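Local structure of DUF3836 domain-containing protein (Parabacteroides distasonis ATCC 8503, 4R03) at residues Lys30-Glu35 with Lys47-Trp52; Tyr34-Tyr38 with Glu105-Ser109; Pro61-Thr66 with Thr78-Trp83. The protein is of unknown function but belongs to the DUF3836 family, whose single-layer beta-sheet is thought to have evolved from beta-hairpin repeats. All blocks are in the same frame, centred on the assembly; numbering follows the deposited sequence.

Contact 1 of 3, residues Lys30-Glu35 with Lys47-Trp52. With CIT (citric acid), chain C; PO4 (phosphate ion), chain D.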
# COMPACT_ATOMS: atom_id res chain seq x y z
N LYS A 30 0.26 -13.86 7.95
CA LYS A 30 -0.06 -12.65 7.24
C LYS A 30 0.79 -11.52 7.70
O LYS A 30 0.96 -11.25 8.93
CB LYS A 30 -1.55 -12.28 7.42
CG LYS A 30 -2.46 -13.21 6.65
CD LYS A 30 -3.96 -13.06 7.03
CE LYS A 30 -4.76 -13.87 6.09
NZ LYS A 30 -6.24 -13.72 6.42
N GLN A 31 1.38 -10.79 6.76
CA GLN A 31 2.22 -9.66 7.10
C GLN A 31 1.58 -8.33 6.80
O GLN A 31 1.53 -7.44 7.66
CB GLN A 31 3.58 -9.71 6.37
CG GLN A 31 4.55 -8.68 6.80
CD GLN A 31 5.80 -8.80 6.03
OE1 GLN A 31 5.78 -8.72 4.82
NE2 GLN A 31 6.92 -8.93 6.71
N VAL A 32 1.14 -8.11 5.56
CA VAL A 32 0.59 -6.82 5.18
C VAL A 32 -0.39 -7.03 4.04
O VAL A 32 -0.20 -7.96 3.24
CB VAL A 32 1.71 -5.78 4.82
CG1 VAL A 32 2.62 -6.27 3.71
CG2 VAL A 32 1.17 -4.44 4.50
N ARG A 33 -1.42 -6.19 3.96
CA ARG A 33 -2.39 -6.13 2.87
C ARG A 33 -2.40 -4.72 2.30
O ARG A 33 -2.45 -3.76 3.02
CB ARG A 33 -3.79 -6.48 3.37
CG ARG A 33 -4.89 -6.32 2.33
CD ARG A 33 -6.25 -6.65 2.96
NE ARG A 33 -7.30 -6.38 1.96
CZ ARG A 33 -7.76 -7.26 1.12
NH1 ARG A 33 -7.39 -8.52 1.17
NH2 ARG A 33 -8.66 -6.85 0.24
N TYR A 34 -2.32 -4.64 0.97
CA TYR A 34 -2.36 -3.38 0.26
C TYR A 34 -3.65 -3.34 -0.56
O TYR A 34 -4.05 -4.33 -1.19
CB TYR A 34 -1.20 -3.24 -0.68
CG TYR A 34 0.14 -3.32 -0.02
CD1 TYR A 34 0.56 -2.33 0.83
CD2 TYR A 34 1.01 -4.36 -0.26
CE1 TYR A 34 1.80 -2.39 1.41
CE2 TYR A 34 2.26 -4.45 0.36
CZ TYR A 34 2.68 -3.40 1.15
OH TYR A 34 3.94 -3.46 1.77
N GLU A 35 -4.29 -2.18 -0.60
CA GLU A 35 -5.46 -1.94 -1.46
C GLU A 35 -5.17 -0.70 -2.28
O GLU A 35 -4.61 0.28 -1.76
CB GLU A 35 -6.70 -1.76 -0.64
CG GLU A 35 -7.10 -2.99 0.15
CD GLU A 35 -8.42 -2.88 0.89
OE1 GLU A 35 -8.96 -1.76 0.99
OE2 GLU A 35 -8.86 -3.93 1.45
N LYS A 47 -2.95 4.26 -2.11
CA LYS A 47 -2.50 2.95 -1.63
C LYS A 47 -2.76 2.94 -0.12
O LYS A 47 -2.26 3.81 0.60
CB LYS A 47 -1.05 2.69 -1.93
CG LYS A 47 -0.43 1.43 -1.35
CD LYS A 47 1.03 1.36 -1.68
CE LYS A 47 1.65 0.06 -1.29
NZ LYS A 47 3.05 0.02 -1.73
N LYS A 48 -3.52 1.97 0.36
CA LYS A 48 -3.71 1.75 1.78
C LYS A 48 -3.06 0.46 2.19
O LYS A 48 -3.16 -0.54 1.47
CB LYS A 48 -5.17 1.68 2.12
CG LYS A 48 -5.86 2.97 2.17
CD LYS A 48 -7.30 2.69 2.71
CE LYS A 48 -8.12 3.89 2.61
NZ LYS A 48 -9.39 3.69 3.32
N ALA A 49 -2.34 0.48 3.29
CA ALA A 49 -1.66 -0.67 3.83
C ALA A 49 -2.34 -1.01 5.16
O ALA A 49 -2.60 -0.09 5.99
CB ALA A 49 -0.20 -0.43 4.06
N PHE A 50 -2.60 -2.31 5.38
CA PHE A 50 -3.19 -2.83 6.59
C PHE A 50 -2.24 -3.81 7.25
O PHE A 50 -1.58 -4.61 6.57
CB PHE A 50 -4.49 -3.57 6.26
CG PHE A 50 -5.54 -2.74 5.59
CD1 PHE A 50 -5.45 -2.44 4.23
CD2 PHE A 50 -6.64 -2.25 6.31
CE1 PHE A 50 -6.41 -1.69 3.60
CE2 PHE A 50 -7.59 -1.47 5.67
CZ PHE A 50 -7.47 -1.20 4.32
N ARG A 51 -2.21 -3.79 8.59
CA ARG A 51 -1.48 -4.78 9.38
C ARG A 51 -2.48 -5.88 9.80
O ARG A 51 -3.69 -5.65 9.90
CB ARG A 51 -0.81 -4.15 10.60
CG ARG A 51 -1.78 -3.58 11.60
CD ARG A 51 -1.00 -2.94 12.80
NE ARG A 51 -1.97 -2.36 13.69
CZ ARG A 51 -2.65 -3.05 14.59
NH1 ARG A 51 -2.37 -4.30 14.82
NH2 ARG A 51 -3.56 -2.44 15.36
N TRP A 52 -1.93 -7.05 10.09
CA TRP A 52 -2.76 -8.18 10.54
C TRP A 52 -2.68 -8.18 12.06
O TRP A 52 -1.64 -8.45 12.67
CB TRP A 52 -2.31 -9.49 9.96
CG TRP A 52 -3.14 -10.63 10.35
CD1 TRP A 52 -2.77 -11.62 11.19
CD2 TRP A 52 -4.47 -10.93 9.91
NE1 TRP A 52 -3.78 -12.53 11.31
CE2 TRP A 52 -4.84 -12.15 10.53
CE3 TRP A 52 -5.40 -10.31 9.07
CZ2 TRP A 52 -6.08 -12.72 10.31
CZ3 TRP A 52 -6.58 -10.88 8.85
CH2 TRP A 52 -6.95 -12.05 9.51
C1 CIT C . -1.55 -15.33 10.91
O1 CIT C . -1.64 -15.14 9.65
O2 CIT C . -0.86 -14.61 11.73
C2 CIT C . -2.30 -16.60 11.32
C3 CIT C . -3.24 -16.43 12.53
O7 CIT C . -4.07 -15.27 12.33
C4 CIT C . -4.13 -17.69 12.69
C5 CIT C . -4.71 -17.81 14.08
O3 CIT C . -4.15 -18.53 14.95
O4 CIT C . -5.73 -17.16 14.41
C6 CIT C . -2.46 -16.12 13.80
O5 CIT C . -1.47 -16.83 14.08
O6 CIT C . -2.77 -15.14 14.51
P PO4 D . -7.09 -12.13 3.16
O1 PO4 D . -7.12 -10.77 2.50
O2 PO4 D . -7.25 -11.89 4.62
O3 PO4 D . -5.80 -12.94 2.91
O4 PO4 D . -8.23 -12.96 2.60
O HOH W 1 0.99 -7.51 10.29
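Strands 27-38 and 44-53 form an antiparallel beta hairpin. Two hydrogen-bonded pairs satisfy the backbone N and O of Arg33, Phe50, Glu35 and Lys48. Arg33 N donates to Phe50 O (3.1 Å) and Phe50 N to Arg33 O (2.8 Å). Glu35 N reaches Lys48 O and Lys48 N reaches Glu35 O, both at 2.9 Å. Gln31 O and Trp52 N are 4.2 Å apart, and a water bridges them: it donates to Gln31 O (2.7 Å) and accepts from Trp52 N (3.0 Å). On the face of Arg33, Glu35 and Phe50, Arg33 NE makes a salt bridge to Glu35 OE2 (2.9 Å). Lys30 lies over the Trp52 indole, with NZ 4.0 Å from the centroid of the six-membered ring, a cation-pi contact. The same NZ donates to phosphate O2 (2.8 Å). Citrate accepts from Lys30 N at O1 and from Trp52 NE1 at O7, each 2.9 Å. On the other face, Lys47 NZ sits over the Tyr34 ring, 4.4 Å from its centroid, and hydrogen-bonds to Ile107 O and Ser109 OG. Both anions probably come from the crystallisation liquor. Their binding implies a basic, aromatic surface here that can hold small anions, not an established ligand site.

Contact 2 of 3, residues Tyr34-Tyr38 with Glu105-Ser109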
# COMPACT_ATOMS: atom_id res chain seq x y z
N TYR A 34 -2.32 -4.64 0.97
CA TYR A 34 -2.36 -3.38 0.26
C TYR A 34 -3.65 -3.34 -0.56
O TYR A 34 -4.05 -4.33 -1.19
CB TYR A 34 -1.20 -3.24 -0.68
CG TYR A 34 0.14 -3.32 -0.02
CD1 TYR A 34 0.56 -2.33 0.83
CD2 TYR A 34 1.01 -4.36 -0.26
CE1 TYR A 34 1.80 -2.39 1.41
CE2 TYR A 34 2.26 -4.45 0.36
CZ TYR A 34 2.68 -3.40 1.15
OH TYR A 34 3.94 -3.46 1.77
N GLU A 35 -4.29 -2.18 -0.60
CA GLU A 35 -5.46 -1.94 -1.46
C GLU A 35 -5.17 -0.70 -2.28
O GLU A 35 -4.61 0.28 -1.76
CB GLU A 35 -6.70 -1.76 -0.64
CG GLU A 35 -7.10 -2.99 0.15
CD GLU A 35 -8.42 -2.88 0.89
OE1 GLU A 35 -8.96 -1.76 0.99
OE2 GLU A 35 -8.86 -3.93 1.45
N PHE A 36 -5.60 -0.71 -3.54
CA PHE A 36 -5.25 0.35 -4.50
C PHE A 36 -6.50 0.93 -5.12
O PHE A 36 -7.45 0.22 -5.48
CB PHE A 36 -4.37 -0.21 -5.63
CG PHE A 36 -3.10 -0.85 -5.16
CD1 PHE A 36 -1.96 -0.08 -4.94
CD2 PHE A 36 -3.06 -2.20 -4.85
CE1 PHE A 36 -0.79 -0.68 -4.47
CE2 PHE A 36 -1.91 -2.78 -4.38
CZ PHE A 36 -0.77 -2.01 -4.18
N GLN A 37 -6.46 2.24 -5.27
CA GLN A 37 -7.46 2.95 -6.06
C GLN A 37 -6.75 3.77 -7.15
O GLN A 37 -5.56 4.04 -7.07
CB GLN A 37 -8.36 3.82 -5.17
CG GLN A 37 -9.18 3.03 -4.12
CD GLN A 37 -10.16 3.92 -3.32
OE1 GLN A 37 -11.08 4.51 -3.88
NE2 GLN A 37 -9.96 3.99 -2.02
N TYR A 38 -7.53 4.12 -8.19
CA TYR A 38 -6.97 4.68 -9.43
C TYR A 38 -7.67 6.00 -9.81
O TYR A 38 -8.84 6.17 -9.54
CB TYR A 38 -7.14 3.69 -10.59
CG TYR A 38 -6.29 2.48 -10.35
CD1 TYR A 38 -6.78 1.45 -9.56
CD2 TYR A 38 -5.03 2.35 -10.86
CE1 TYR A 38 -5.98 0.33 -9.29
CE2 TYR A 38 -4.22 1.26 -10.58
CZ TYR A 38 -4.75 0.22 -9.81
OH TYR A 38 -3.87 -0.82 -9.54
N GLU A 105 6.13 1.28 -11.08
CA GLU A 105 5.68 -0.08 -10.79
C GLU A 105 5.99 -0.56 -9.38
O GLU A 105 5.33 -1.48 -8.86
CB GLU A 105 6.20 -1.09 -11.83
CG GLU A 105 5.49 -0.90 -13.19
CD GLU A 105 4.03 -1.33 -13.16
OE1 GLU A 105 3.70 -2.43 -12.62
OE2 GLU A 105 3.19 -0.59 -13.68
N GLU A 106 6.95 0.04 -8.71
CA GLU A 106 7.26 -0.33 -7.37
C GLU A 106 6.21 0.13 -6.39
O GLU A 106 6.18 -0.36 -5.24
CB GLU A 106 8.63 0.16 -6.95
CG GLU A 106 9.75 -0.28 -7.90
CD GLU A 106 10.02 -1.80 -7.94
OE1 GLU A 106 9.51 -2.55 -7.07
OE2 GLU A 106 10.80 -2.25 -8.84
N ILE A 107 5.27 0.97 -6.83
CA ILE A 107 4.12 1.32 -5.97
C ILE A 107 3.29 0.07 -5.58
O ILE A 107 2.70 0.03 -4.52
CB ILE A 107 3.23 2.38 -6.65
CG1 ILE A 107 3.99 3.71 -6.66
CG2 ILE A 107 1.87 2.55 -5.94
CD1 ILE A 107 3.31 4.80 -7.57
N PHE A 108 3.27 -0.92 -6.45
CA PHE A 108 2.49 -2.10 -6.22
C PHE A 108 3.07 -3.07 -5.27
O PHE A 108 2.37 -4.04 -4.96
CB PHE A 108 2.10 -2.77 -7.54
CG PHE A 108 1.35 -1.86 -8.44
CD1 PHE A 108 0.06 -1.51 -8.15
CD2 PHE A 108 1.96 -1.32 -9.56
CE1 PHE A 108 -0.63 -0.63 -8.93
CE2 PHE A 108 1.26 -0.42 -10.36
CZ PHE A 108 -0.05 -0.10 -10.03
N SER A 109 4.30 -2.82 -4.80
CA SER A 109 4.98 -3.71 -3.83
C SER A 109 5.00 -5.15 -4.38
O SER A 109 5.03 -5.31 -5.64
CB SER A 109 4.32 -3.65 -2.44
OG SER A 109 4.48 -2.38 -1.84
OXT SER A 109 4.99 -6.18 -3.62
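In this single-layer beta-sheet the C-terminal 3-10 turn, residues 105-108, packs on one face of strand 27-38. Side chains alternate along the strand. Phe36 and Tyr38 meet the turn and Tyr34 meets Ser109 just after it, while Glu35 and Gln37 are out of reach of 105-109. The three rings make an uneven aromatic surface, and the chain end fits onto it. Phe36 is the central bump. Its ring fits against Ile107 and Phe108 and the carbonyl oxygens of both. Phe36 CE1 is 3.6 Å from Ile107 O, near the ring plane, and 4.4 Å from Ile107 CG2. Phe108 fills the hollow between Phe36 and Tyr38. It turns an edge to the face of Phe36, an edge-to-face pair with centroids 5.3 Å apart, planes at 55° and closest atoms Phe36 CE1 and Phe108 CD1 (3.9 Å). Ile15 and Val44, on the flanking strands, also touch Phe108. Tyr38 borders the hollow: its OH lies 3.3 Å from Phe108 CE1 and is hydrogen-bonded to Ile15 O. No hydrogen bond links the two segments directly. The turn is held by its own bonds, Phe108 N to Glu105 O (3.2 Å) and Ser109 N to Glu106 O (3.1 Å). Lys47 and Lys18 tie it to the neighbouring strands. Ser109 OG, a partner of Lys47 NZ, lies over the face of Tyr34, and Ser109 CB is 3.6 Å from Tyr34 CE2.

Contact 3 of 3, residues Pro61-Thr66 with Thr78-Trp83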
# COMPACT_ATOMS: atom_id res chain seq x y z
N PRO A 61 -6.17 -0.80 9.53
CA PRO A 61 -5.41 0.18 8.74
C PRO A 61 -4.13 0.59 9.42
O PRO A 61 -4.07 0.72 10.67
CB PRO A 61 -6.33 1.39 8.63
CG PRO A 61 -7.59 1.00 9.15
CD PRO A 61 -7.50 -0.32 9.89
N PHE A 62 -3.07 0.79 8.62
CA PHE A 62 -1.76 1.12 9.07
C PHE A 62 -1.25 2.44 8.49
O PHE A 62 -0.88 3.35 9.24
CB PHE A 62 -0.76 -0.04 8.82
CG PHE A 62 0.56 0.19 9.45
CD1 PHE A 62 0.65 0.41 10.81
CD2 PHE A 62 1.69 0.23 8.71
CE1 PHE A 62 1.86 0.66 11.42
CE2 PHE A 62 2.94 0.49 9.32
CZ PHE A 62 3.00 0.71 10.67
N TYR A 63 -1.27 2.57 7.16
CA TYR A 63 -0.93 3.83 6.50
C TYR A 63 -1.65 3.97 5.21
O TYR A 63 -2.22 3.02 4.66
CB TYR A 63 0.59 4.02 6.32
CG TYR A 63 1.29 3.11 5.29
CD1 TYR A 63 1.06 3.29 3.94
CD2 TYR A 63 2.17 2.14 5.68
CE1 TYR A 63 1.74 2.51 2.95
CE2 TYR A 63 2.86 1.36 4.70
CZ TYR A 63 2.61 1.58 3.38
OH TYR A 63 3.22 0.80 2.38
N GLN A 64 -1.62 5.18 4.67
CA GLN A 64 -2.28 5.53 3.43
C GLN A 64 -1.35 6.49 2.67
O GLN A 64 -0.84 7.45 3.26
CB GLN A 64 -3.59 6.23 3.65
CG GLN A 64 -4.28 6.66 2.39
CD GLN A 64 -5.54 7.43 2.65
OE1 GLN A 64 -5.50 8.60 3.09
NE2 GLN A 64 -6.66 6.80 2.39
N ILE A 65 -1.10 6.21 1.38
CA ILE A 65 -0.34 7.14 0.55
C ILE A 65 -1.23 7.58 -0.60
O ILE A 65 -1.97 6.77 -1.19
CB ILE A 65 0.90 6.44 0.01
CG1 ILE A 65 1.76 5.83 1.11
CG2 ILE A 65 1.72 7.39 -0.94
CD1 ILE A 65 2.95 5.10 0.67
N THR A 66 -1.21 8.89 -0.92
CA THR A 66 -1.86 9.40 -2.12
C THR A 66 -0.80 9.95 -3.09
O THR A 66 0.29 10.31 -2.69
CB THR A 66 -2.92 10.46 -1.84
OG1 THR A 66 -2.32 11.53 -1.12
CG2 THR A 66 -4.07 9.90 -1.03
N THR A 78 4.10 12.20 -3.56
CA THR A 78 3.39 11.29 -2.63
C THR A 78 3.19 11.92 -1.27
O THR A 78 4.06 12.65 -0.77
CB THR A 78 4.09 9.92 -2.47
OG1 THR A 78 5.26 10.04 -1.65
CG2 THR A 78 4.43 9.34 -3.86
N ASN A 79 2.01 11.67 -0.70
CA ASN A 79 1.64 12.18 0.62
C ASN A 79 1.23 10.97 1.47
O ASN A 79 0.31 10.22 1.08
CB ASN A 79 0.49 13.12 0.52
CG ASN A 79 0.11 13.74 1.87
OD1 ASN A 79 -0.88 13.36 2.50
ND2 ASN A 79 0.89 14.71 2.30
N TYR A 80 1.95 10.77 2.56
CA TYR A 80 1.82 9.59 3.40
C TYR A 80 1.27 10.03 4.74
O TYR A 80 1.69 11.06 5.29
CB TYR A 80 3.21 8.95 3.57
CG TYR A 80 3.40 7.98 4.70
CD1 TYR A 80 3.65 8.41 6.01
CD2 TYR A 80 3.44 6.60 4.46
CE1 TYR A 80 3.85 7.48 7.03
CE2 TYR A 80 3.65 5.71 5.45
CZ TYR A 80 3.86 6.14 6.73
OH TYR A 80 4.09 5.26 7.78
N GLY A 81 0.42 9.20 5.33
CA GLY A 81 -0.04 9.40 6.71
C GLY A 81 -0.31 8.06 7.37
O GLY A 81 -0.71 7.14 6.67
N MSE A 82 -0.05 7.96 8.67
CA MSE A 82 -0.32 6.76 9.46
C MSE A 82 -1.70 6.85 10.07
O MSE A 82 -2.18 7.93 10.48
CB MSE A 82 0.75 6.54 10.51
CG MSE A 82 2.02 6.22 9.91
SE MSE A 82 3.35 5.83 11.23
CE MSE A 82 2.26 5.06 12.57
N TRP A 83 -2.33 5.68 10.21
CA TRP A 83 -3.64 5.57 10.88
C TRP A 83 -3.54 5.96 12.36
O TRP A 83 -2.70 5.49 13.08
CB TRP A 83 -4.09 4.12 10.82
CG TRP A 83 -5.44 3.84 11.39
CD1 TRP A 83 -5.69 3.07 12.49
CD2 TRP A 83 -6.70 4.24 10.87
NE1 TRP A 83 -7.03 2.95 12.66
CE2 TRP A 83 -7.69 3.69 11.71
CE3 TRP A 83 -7.10 4.98 9.76
CZ2 TRP A 83 -9.05 3.85 11.46
CZ3 TRP A 83 -8.44 5.17 9.53
CH2 TRP A 83 -9.41 4.60 10.40
O HOH W 2 -0.83 3.37 12.26
O HOH W 3 -2.80 11.71 1.53
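Tyr63, Ile65, Tyr80 and selenomethionine Met82 form the apolar centre, on one face of an antiparallel hairpin. Tyr80 CE2 lies over the Tyr63 ring, 3.5 Å from Tyr63 CG. Ile65 CG1 meets the edge of the Tyr80 ring at CD2 (3.8 Å). On the opposite face Pro61 packs flat on Trp83, a CH-pi contact with Pro61 CG 3.8 Å from the six-membered-ring centroid. The backbone closes in hydrogen-bonded pairs. Gln64 N reaches Gly81 O (2.9 Å) and Gly81 N reaches Gln64 O (3.0 Å). Thr66 N to Asn79 O (2.8 Å) and Asn79 N to Thr66 O (3.0 Å) repeat the pattern. Trp83 N adds a bond to Phe62 O (2.9 Å). At the polar edge a water lies 2.7 Å from both Thr66 OG1 and Asn79 OD1, and Asn79 ND2 binds Asn96 OD1. Strand 58-69 pairs on its other side with strand 44-53, and there its Phe62 and Tyr63 form a classic beta bulge opposite Ala49. Strand 94-100 pairs with the far side of strand 75-84.

Contacts 1 and 3 are successive hairpins of one antiparallel sheet, with centres about 11 Å apart. Strands 44-53 and 58-69 join them: Lys47 O is 2.8 Å from Ile65 N, and Ala49 O is 2.8 Å from Phe62 N. Each hairpin carries a classic bulge in its first strand. Contact 2 adds the C-terminus to the strand that opens contact 1, sharing Tyr34 and Glu35. Lys47 NZ connects the two, 2.8 Å from both Ser109 OG and Ile107 O. Contacts 2 and 3, about 12 Å apart between centres, meet where Tyr34 CE1 lies 3.6 Å from Tyr63 OH. No active site is known. Citrate and phosphate bind at contact 1.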